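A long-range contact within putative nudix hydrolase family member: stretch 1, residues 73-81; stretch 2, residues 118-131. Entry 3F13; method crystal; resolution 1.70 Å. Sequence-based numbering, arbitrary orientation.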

ATOM      1  N   TYR B  73       2.592   0.721   6.281  1.00 24.18           N
ATOM      2  CA  TYR B  73       2.264   1.431   7.529  1.00 24.12           C
ATOM      3  C   TYR B  73       3.435   1.349   8.518  1.00 24.67           C
ATOM      4  O   TYR B  73       3.901   0.256   8.853  1.00 23.83           O
ATOM      5  CB  TYR B  73       0.961   0.883   8.162  1.00 24.79           C
ATOM      6  CG  TYR B  73       0.756   1.310   9.603  1.00 25.98           C
ATOM      7  CD1 TYR B  73       0.428   2.630   9.918  1.00 27.54           C
ATOM      8  CD2 TYR B  73       0.997   0.425  10.653  1.00 29.98           C
ATOM      9  CE1 TYR B  73       0.289   3.043  11.253  1.00 27.31           C
ATOM     10  CE2 TYR B  73       0.839   0.816  11.993  1.00 31.66           C
ATOM     11  CZ  TYR B  73       0.491   2.144  12.270  1.00 32.59           C
ATOM     12  OH  TYR B  73       0.321   2.569  13.567  1.00 36.18           O
ATOM     13  N   LEU B  74       3.938   2.510   8.973  1.00 24.80           N
ATOM     14  CA  LEU B  74       5.068   2.535   9.905  1.00 25.56           C
ATOM     15  C   LEU B  74       4.618   2.739  11.358  1.00 26.33           C
ATOM     16  O   LEU B  74       4.981   1.945  12.250  1.00 26.58           O
ATOM     17  CB  LEU B  74       6.042   3.653   9.516  1.00 26.26           C
ATOM     18  CG  LEU B  74       6.443   3.652   8.045  1.00 26.81           C
ATOM     19  CD1 LEU B  74       7.274   4.899   7.660  1.00 26.87           C
ATOM     20  CD2 LEU B  74       7.198   2.323   7.769  1.00 28.18           C
ATOM     21  N   PHE B  75       3.837   3.789  11.620  1.00 25.63           N
ATOM     22  CA  PHE B  75       3.438   4.078  13.007  1.00 27.22           C
ATOM     23  C   PHE B  75       2.411   5.193  13.053  1.00 27.05           C
ATOM     24  O   PHE B  75       2.146   5.856  12.012  1.00 26.07           O
ATOM     25  CB  PHE B  75       4.658   4.498  13.858  1.00 26.62           C
ATOM     26  CG  PHE B  75       5.527   5.592  13.221  1.00 27.59           C
ATOM     27  CD1 PHE B  75       5.193   6.937  13.359  1.00 28.20           C
ATOM     28  CD2 PHE B  75       6.679   5.268  12.518  1.00 26.50           C
ATOM     29  CE1 PHE B  75       5.998   7.964  12.773  1.00 24.83           C
ATOM     30  CE2 PHE B  75       7.493   6.269  11.935  1.00 28.11           C
ATOM     31  CZ  PHE B  75       7.116   7.629  12.049  1.00 27.63           C
ATOM     32  N   ASP B  76       1.880   5.416  14.257  1.00 28.03           N
ATOM     33  CA  ASP B  76       0.936   6.499  14.500  1.00 30.65           C
ATOM     34  C   ASP B  76       1.736   7.647  15.113  1.00 31.23           C
ATOM     35  O   ASP B  76       2.706   7.411  15.840  1.00 31.08           O
ATOM     36  CB  ASP B  76      -0.147   6.077  15.496  1.00 31.79           C
ATOM     37  CG  ASP B  76      -0.875   4.813  15.079  1.00 36.34           C
ATOM     38  OD1 ASP B  76      -1.219   4.664  13.878  1.00 38.34           O
ATOM     39  OD2 ASP B  76      -1.077   3.937  15.959  1.00 41.20           O
ATOM     40  N   HIS B  77       1.337   8.886  14.837  1.00 30.32           N
ATOM     41  CA  HIS B  77       1.965  10.028  15.451  1.00 31.01           C
ATOM     42  C   HIS B  77       0.820  10.937  15.896  1.00 31.15           C
ATOM     43  O   HIS B  77       0.084  11.440  15.047  1.00 29.14           O
ATOM     44  CB  HIS B  77       2.807  10.772  14.425  1.00 31.64           C
ATOM     45  CG  HIS B  77       3.455  12.004  14.965  1.00 35.44           C
ATOM     46  ND1 HIS B  77       4.644  11.972  15.654  1.00 35.32           N
ATOM     47  CD2 HIS B  77       3.077  13.302  14.922  1.00 36.77           C
ATOM     48  CE1 HIS B  77       4.977  13.200  16.012  1.00 37.49           C
ATOM     49  NE2 HIS B  77       4.039  14.026  15.585  1.00 39.18           N
ATOM     50  N   ILE B  78       0.632  11.124  17.203  1.00 30.70           N
ATOM     51  CA  ILE B  78      -0.440  12.034  17.630  1.00 30.53           C
ATOM     52  C   ILE B  78       0.101  13.403  18.068  1.00 29.95           C
ATOM     53  O   ILE B  78       1.165  13.524  18.657  1.00 29.18           O
ATOM     54  CB  ILE B  78      -1.361  11.451  18.743  1.00 31.42           C
ATOM     55  CG1 ILE B  78      -0.584  11.309  20.052  1.00 33.07           C
ATOM     56  CG2 ILE B  78      -1.952  10.091  18.287  1.00 33.17           C
ATOM     57  CD1 ILE B  78      -1.432  11.056  21.268  1.00 36.60           C
ATOM     58  N   THR B  79      -0.691  14.423  17.805  1.00 28.94           N
ATOM     59  CA  THR B  79      -0.376  15.773  18.270  1.00 30.20           C
ATOM     60  C   THR B  79      -1.641  16.282  18.967  1.00 30.31           C
ATOM     61  O   THR B  79      -2.619  15.549  19.074  1.00 29.27           O
ATOM     62  CB  THR B  79      -0.090  16.680  17.081  1.00 29.97           C
ATOM     63  OG1 THR B  79      -1.342  17.079  16.524  1.00 31.47           O
ATOM     64  CG2 THR B  79       0.710  15.913  16.021  1.00 31.13           C
ATOM     65  N   PRO B  80      -1.652  17.558  19.394  1.00 31.32           N
ATOM     66  CA  PRO B  80      -2.820  17.955  20.182  1.00 32.13           C
ATOM     67  C   PRO B  80      -4.094  18.001  19.380  1.00 32.25           C
ATOM     68  O   PRO B  80      -5.169  17.877  19.970  1.00 32.76           O
ATOM     69  CB  PRO B  80      -2.436  19.350  20.717  1.00 32.65           C
ATOM     70  CG  PRO B  80      -0.896  19.290  20.812  1.00 32.60           C
ATOM     71  CD  PRO B  80      -0.548  18.530  19.500  1.00 32.33           C
ATOM     72  N   PHE B  81      -3.969  18.117  18.057  1.00 32.17           N
ATOM     73  CA  PHE B  81      -5.115  18.260  17.165  1.00 33.20           C
ATOM     74  C   PHE B  81      -5.417  17.086  16.222  1.00 31.70           C
ATOM     75  O   PHE B  81      -6.568  16.914  15.800  1.00 30.94           O
ATOM     76  CB  PHE B  81      -4.928  19.512  16.310  1.00 34.79           C
ATOM     77  CG  PHE B  81      -5.098  20.786  17.094  1.00 39.56           C
ATOM     78  CD1 PHE B  81      -6.351  21.389  17.202  1.00 44.22           C
ATOM     79  CD2 PHE B  81      -4.025  21.344  17.750  1.00 42.76           C
ATOM     80  CE1 PHE B  81      -6.514  22.560  17.944  1.00 45.77           C
ATOM     81  CE2 PHE B  81      -4.174  22.494  18.503  1.00 45.43           C
ATOM     82  CZ  PHE B  81      -5.424  23.105  18.604  1.00 46.37           C
ATOM     83  N   VAL B 118       7.104  21.535  12.559  1.00 37.80           N
ATOM     84  CA  VAL B 118       7.586  20.787  13.726  1.00 38.07           C
ATOM     85  C   VAL B 118       7.217  19.289  13.756  1.00 37.62           C
ATOM     86  O   VAL B 118       8.078  18.444  13.933  1.00 37.33           O
ATOM     87  CB  VAL B 118       7.063  21.414  15.035  1.00 38.37           C
ATOM     88  CG1 VAL B 118       5.582  21.692  14.935  1.00 40.08           C
ATOM     89  CG2 VAL B 118       7.356  20.468  16.207  1.00 40.18           C
ATOM     90  N   GLU B 119       5.924  18.982  13.634  1.00 37.20           N
ATOM     91  CA  GLU B 119       5.459  17.582  13.551  1.00 36.61           C
ATOM     92  C   GLU B 119       6.055  16.815  12.360  1.00 35.37           C
ATOM     93  O   GLU B 119       6.337  15.621  12.463  1.00 34.32           O
ATOM     94  CB  GLU B 119       3.940  17.526  13.455  1.00 37.05           C
ATOM     95  CG  GLU B 119       3.187  18.265  14.581  1.00 40.24           C
ATOM     96  CD  GLU B 119       3.550  17.771  15.987  1.00 43.37           C
ATOM     97  OE1 GLU B 119       4.304  16.772  16.106  1.00 46.46           O
ATOM     98  OE2 GLU B 119       3.086  18.391  16.980  1.00 45.84           O
ATOM     99  N   GLY B 120       6.210  17.497  11.222  1.00 33.94           N
ATOM    100  CA  GLY B 120       6.931  16.930  10.072  1.00 33.78           C
ATOM    101  C   GLY B 120       8.337  16.510  10.489  1.00 33.49           C
ATOM    102  O   GLY B 120       8.805  15.411  10.173  1.00 33.61           O
ATOM    103  N   ARG B 121       9.036  17.376  11.216  1.00 32.95           N
ATOM    104  CA  ARG B 121      10.371  16.988  11.698  1.00 32.57           C
ATOM    105  C   ARG B 121      10.340  15.839  12.690  1.00 32.10           C
ATOM    106  O   ARG B 121      11.190  14.950  12.628  1.00 32.55           O
ATOM    107  CB  ARG B 121      11.125  18.175  12.338  1.00 33.25           C
ATOM    108  CG  ARG B 121      12.607  17.910  12.453  1.00 33.14           C
ATOM    109  CD  ARG B 121      13.397  19.122  13.043  1.00 36.17           C
ATOM    110  NE  ARG B 121      13.369  20.284  12.146  1.00 36.18           N
ATOM    111  CZ  ARG B 121      14.316  20.593  11.265  1.00 34.90           C
ATOM    112  NH1 ARG B 121      15.385  19.822  11.128  1.00 38.23           N
ATOM    113  NH2 ARG B 121      14.190  21.680  10.507  1.00 36.84           N
ATOM    114  N   ALA B 122       9.366  15.854  13.596  1.00 31.99           N
ATOM    115  CA  ALA B 122       9.227  14.817  14.626  1.00 31.10           C
ATOM    116  C   ALA B 122       9.045  13.473  13.939  1.00 31.57           C
ATOM    117  O   ALA B 122       9.633  12.446  14.342  1.00 31.00           O
ATOM    118  CB  ALA B 122       8.014  15.095  15.475  1.00 32.16           C
ATOM    119  N   ILE B 123       8.212  13.477  12.904  1.00 30.17           N
ATOM    120  CA  ILE B 123       7.919  12.201  12.238  1.00 30.57           C
ATOM    121  C   ILE B 123       9.179  11.665  11.532  1.00 29.91           C
ATOM    122  O   ILE B 123       9.474  10.461  11.533  1.00 30.19           O
ATOM    123  CB  ILE B 123       6.725  12.382  11.255  1.00 29.79           C
ATOM    124  CG1 ILE B 123       5.404  12.523  12.037  1.00 29.52           C
ATOM    125  CG2 ILE B 123       6.718  11.247  10.212  1.00 29.98           C
ATOM    126  CD1 ILE B 123       4.225  13.151  11.232  1.00 28.70           C
ATOM    127  N   LEU B 124       9.942  12.556  10.906  1.00 30.69           N
ATOM    128  CA  LEU B 124      11.156  12.128  10.215  1.00 31.36           C
ATOM    129  C   LEU B 124      12.203  11.590  11.170  1.00 31.61           C
ATOM    130  O   LEU B 124      12.983  10.694  10.805  1.00 31.97           O
ATOM    131  CB  LEU B 124      11.749  13.273   9.378  1.00 32.49           C
ATOM    132  CG  LEU B 124      10.984  13.553   8.097  1.00 34.27           C
ATOM    133  CD1 LEU B 124      11.603  14.763   7.412  1.00 37.57           C
ATOM    134  CD2 LEU B 124      11.000  12.282   7.224  1.00 37.21           C
ATOM    135  N   ARG B 125      12.248  12.126  12.394  1.00 31.79           N
ATOM    136  CA  ARG B 125      13.187  11.576  13.374  1.00 31.62           C
ATOM    137  C   ARG B 125      12.853  10.114  13.713  1.00 30.87           C
ATOM    138  O   ARG B 125      13.732   9.265  13.805  1.00 31.42           O
ATOM    139  CB  ARG B 125      13.206  12.414  14.662  1.00 31.69           C
ATOM    140  CG  ARG B 125      13.899  13.719  14.479  1.00 36.11           C
ATOM    141  CD  ARG B 125      14.613  14.182  15.787  1.00 40.19           C
ATOM    142  NE  ARG B 125      15.625  15.145  15.382  1.00 43.39           N
ATOM    143  CZ  ARG B 125      15.415  16.446  15.388  1.00 44.93           C
ATOM    144  NH1 ARG B 125      16.360  17.281  14.968  1.00 47.50           N
ATOM    145  NH2 ARG B 125      14.257  16.906  15.834  1.00 47.27           N
ATOM    146  N   ARG B 126      11.576   9.836  13.920  1.00 30.39           N
ATOM    147  CA  ARG B 126      11.127   8.502  14.283  1.00 29.82           C
ATOM    148  C   ARG B 126      11.351   7.558  13.126  1.00 29.77           C
ATOM    149  O   ARG B 126      11.753   6.419  13.310  1.00 29.42           O
ATOM    150  CB  ARG B 126       9.647   8.542  14.632  1.00 31.92           C
ATOM    151  CG  ARG B 126       9.149   7.263  15.270  1.00 35.58           C
ATOM    152  CD  ARG B 126       8.037   7.648  16.280  1.00 43.15           C
ATOM    153  NE  ARG B 126       7.155   6.524  16.564  1.00 46.69           N
ATOM    154  CZ  ARG B 126       5.878   6.662  16.902  1.00 46.02           C
ATOM    155  NH1 ARG B 126       5.150   5.592  17.143  1.00 49.35           N
ATOM    156  NH2 ARG B 126       5.332   7.870  16.964  1.00 46.84           N
ATOM    157  N   TYR B 127      11.058   8.036  11.924  1.00 28.74           N
ATOM    158  CA  TYR B 127      11.290   7.240  10.720  1.00 30.09           C
ATOM    159  C   TYR B 127      12.787   6.916  10.591  1.00 29.52           C
ATOM    160  O   TYR B 127      13.185   5.817  10.222  1.00 29.21           O
ATOM    161  CB  TYR B 127      10.870   8.037   9.486  1.00 28.72           C
ATOM    162  CG  TYR B 127      11.357   7.384   8.203  1.00 31.15           C
ATOM    163  CD1 TYR B 127      10.796   6.187   7.767  1.00 31.75           C
ATOM    164  CD2 TYR B 127      12.374   7.947   7.431  1.00 28.59           C
ATOM    165  CE1 TYR B 127      11.232   5.579   6.601  1.00 30.52           C
ATOM    166  CE2 TYR B 127      12.810   7.339   6.255  1.00 29.46           C
ATOM    167  CZ  TYR B 127      12.230   6.149   5.860  1.00 29.49           C
ATOM    168  OH  TYR B 127      12.639   5.532   4.698  1.00 34.89           O
ATOM    169  N   ALA B 128      13.619   7.901  10.878  1.00 30.26           N
ATOM    170  CA  ALA B 128      15.070   7.671  10.830  1.00 30.51           C
ATOM    171  C   ALA B 128      15.495   6.545  11.775  1.00 31.59           C
ATOM    172  O   ALA B 128      16.326   5.712  11.403  1.00 31.78           O
ATOM    173  CB  ALA B 128      15.807   8.942  11.168  1.00 30.49           C
ATOM    174  N   ARG B 129      14.937   6.507  12.985  1.00 32.62           N
ATOM    175  CA  ARG B 129      15.208   5.407  13.930  1.00 33.60           C
ATOM    176  C   ARG B 129      14.726   4.081  13.339  1.00 33.12           C
ATOM    177  O   ARG B 129      15.467   3.100  13.301  1.00 33.53           O
ATOM    178  CB  ARG B 129      14.490   5.616  15.274  1.00 33.99           C
ATOM    179  CG  ARG B 129      15.284   6.307  16.369  1.00 40.67           C
ATOM    180  CD  ARG B 129      14.453   6.438  17.678  1.00 45.20           C
ATOM    181  NE  ARG B 129      13.677   7.679  17.671  1.00 49.84           N
ATOM    182  CZ  ARG B 129      12.367   7.767  17.892  1.00 51.89           C
ATOM    183  NH1 ARG B 129      11.649   6.678  18.175  1.00 52.85           N
ATOM    184  NH2 ARG B 129      11.773   8.966  17.842  1.00 55.08           N
ATOM    185  N   LEU B 130      13.475   4.053  12.894  1.00 31.79           N
ATOM    186  CA  LEU B 130      12.859   2.804  12.420  1.00 31.80           C
ATOM    187  C   LEU B 130      13.649   2.193  11.264  1.00 31.37           C
ATOM    188  O   LEU B 130      13.816   0.986  11.173  1.00 31.66           O
ATOM    189  CB  LEU B 130      11.420   3.071  11.966  1.00 31.95           C
ATOM    190  CG  LEU B 130      10.529   1.849  11.707  1.00 33.30           C
ATOM    191  CD1 LEU B 130      10.524   0.920  12.905  1.00 34.25           C
ATOM    192  CD2 LEU B 130       9.112   2.332  11.411  1.00 32.31           C
ATOM    193  N   ARG B 131      14.091   3.048  10.359  1.00 31.99           N
ATOM    194  CA  ARG B 131      14.872   2.628   9.191  1.00 33.06           C
ATOM    195  C   ARG B 131      16.075   1.736   9.588  1.00 33.30           C
ATOM    196  O   ARG B 131      16.482   0.860   8.813  1.00 32.64           O
ATOM    197  CB  ARG B 131      15.350   3.897   8.471  1.00 32.91           C
ATOM    198  CG  ARG B 131      15.742   3.814   7.010  1.00 37.30           C
ATOM    199  CD  ARG B 131      16.309   5.228   6.659  1.00 41.92           C
ATOM    200  NE  ARG B 131      16.557   5.519   5.248  1.00 46.62           N
ATOM    201  CZ  ARG B 131      17.577   5.027   4.547  1.00 48.49           C
ATOM    202  NH1 ARG B 131      18.413   4.162   5.114  1.00 49.07           N
ATOM    203  NH2 ARG B 131      17.735   5.370   3.264  1.00 46.98           N
TER

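Strand 73-78 packs on helix 118-131 with N-to-C directions 141° apart, closer to antiparallel than parallel, so walking up the helix means walking back down the strand: the nearest CA pairs run from Thr79-Glu119 (7.7 Å) through His77-Ile123 (7.1 Å) to Leu74-Tyr127 (7.8 Å). The axes approach to 9.8 Å, and 576 Å² is buried in total.

Glu119, with chi1 and chi2 both m, places its carboxylate beside the strand's end. His77 NE2 donates to Glu119 OE1 at 2.8 Å with an N-H...O angle of 170°, a nearly linear hydrogen bond lying near the imidazole plane, as a ring nitrogen donor requires. The same carboxylate is met by methyl carbon, Thr79 CG2 lying 3.4 Å from Glu119 CD. One turn on, Ala122 points toward the strand, and Ala122 CB lies 3.6 Å from His77 CE1.

Ile123 points sideways, but its m chi1 brings CG1 over one face of the His77 ring, 3.7 Å from the centroid and 15° off the normal, a CH-pi contact. Its CG2 also reaches Phe75 CZ at 4.1 Å.

Arg126 combines apolar and polar roles. Its CG sits 3.9 Å from the Phe75 ring centroid, 15° off the normal, and its guanidinium stacks flat on that ring, with centres 4.3 Å apart and planes at 18°. The extended side chain also lets Arg126 NH2 donate to Asp76 O at 2.9 Å, though the 122° angle marks this hydrogen bond as weak.

The last contacts are apolar. Phe75 and Leu74 are buried on the strand side, so apolar Leu130 and the Tyr127 ring suit packing against them. Buried Tyr127 offers CD1 to Leu74 CD1 at 3.8 Å. Leu130, also buried and pointing toward the strand, uses CD2 twice: 3.8 Å from Leu74 CB and 4.0 Å from Phe75 CD2, the latter at the ring edge.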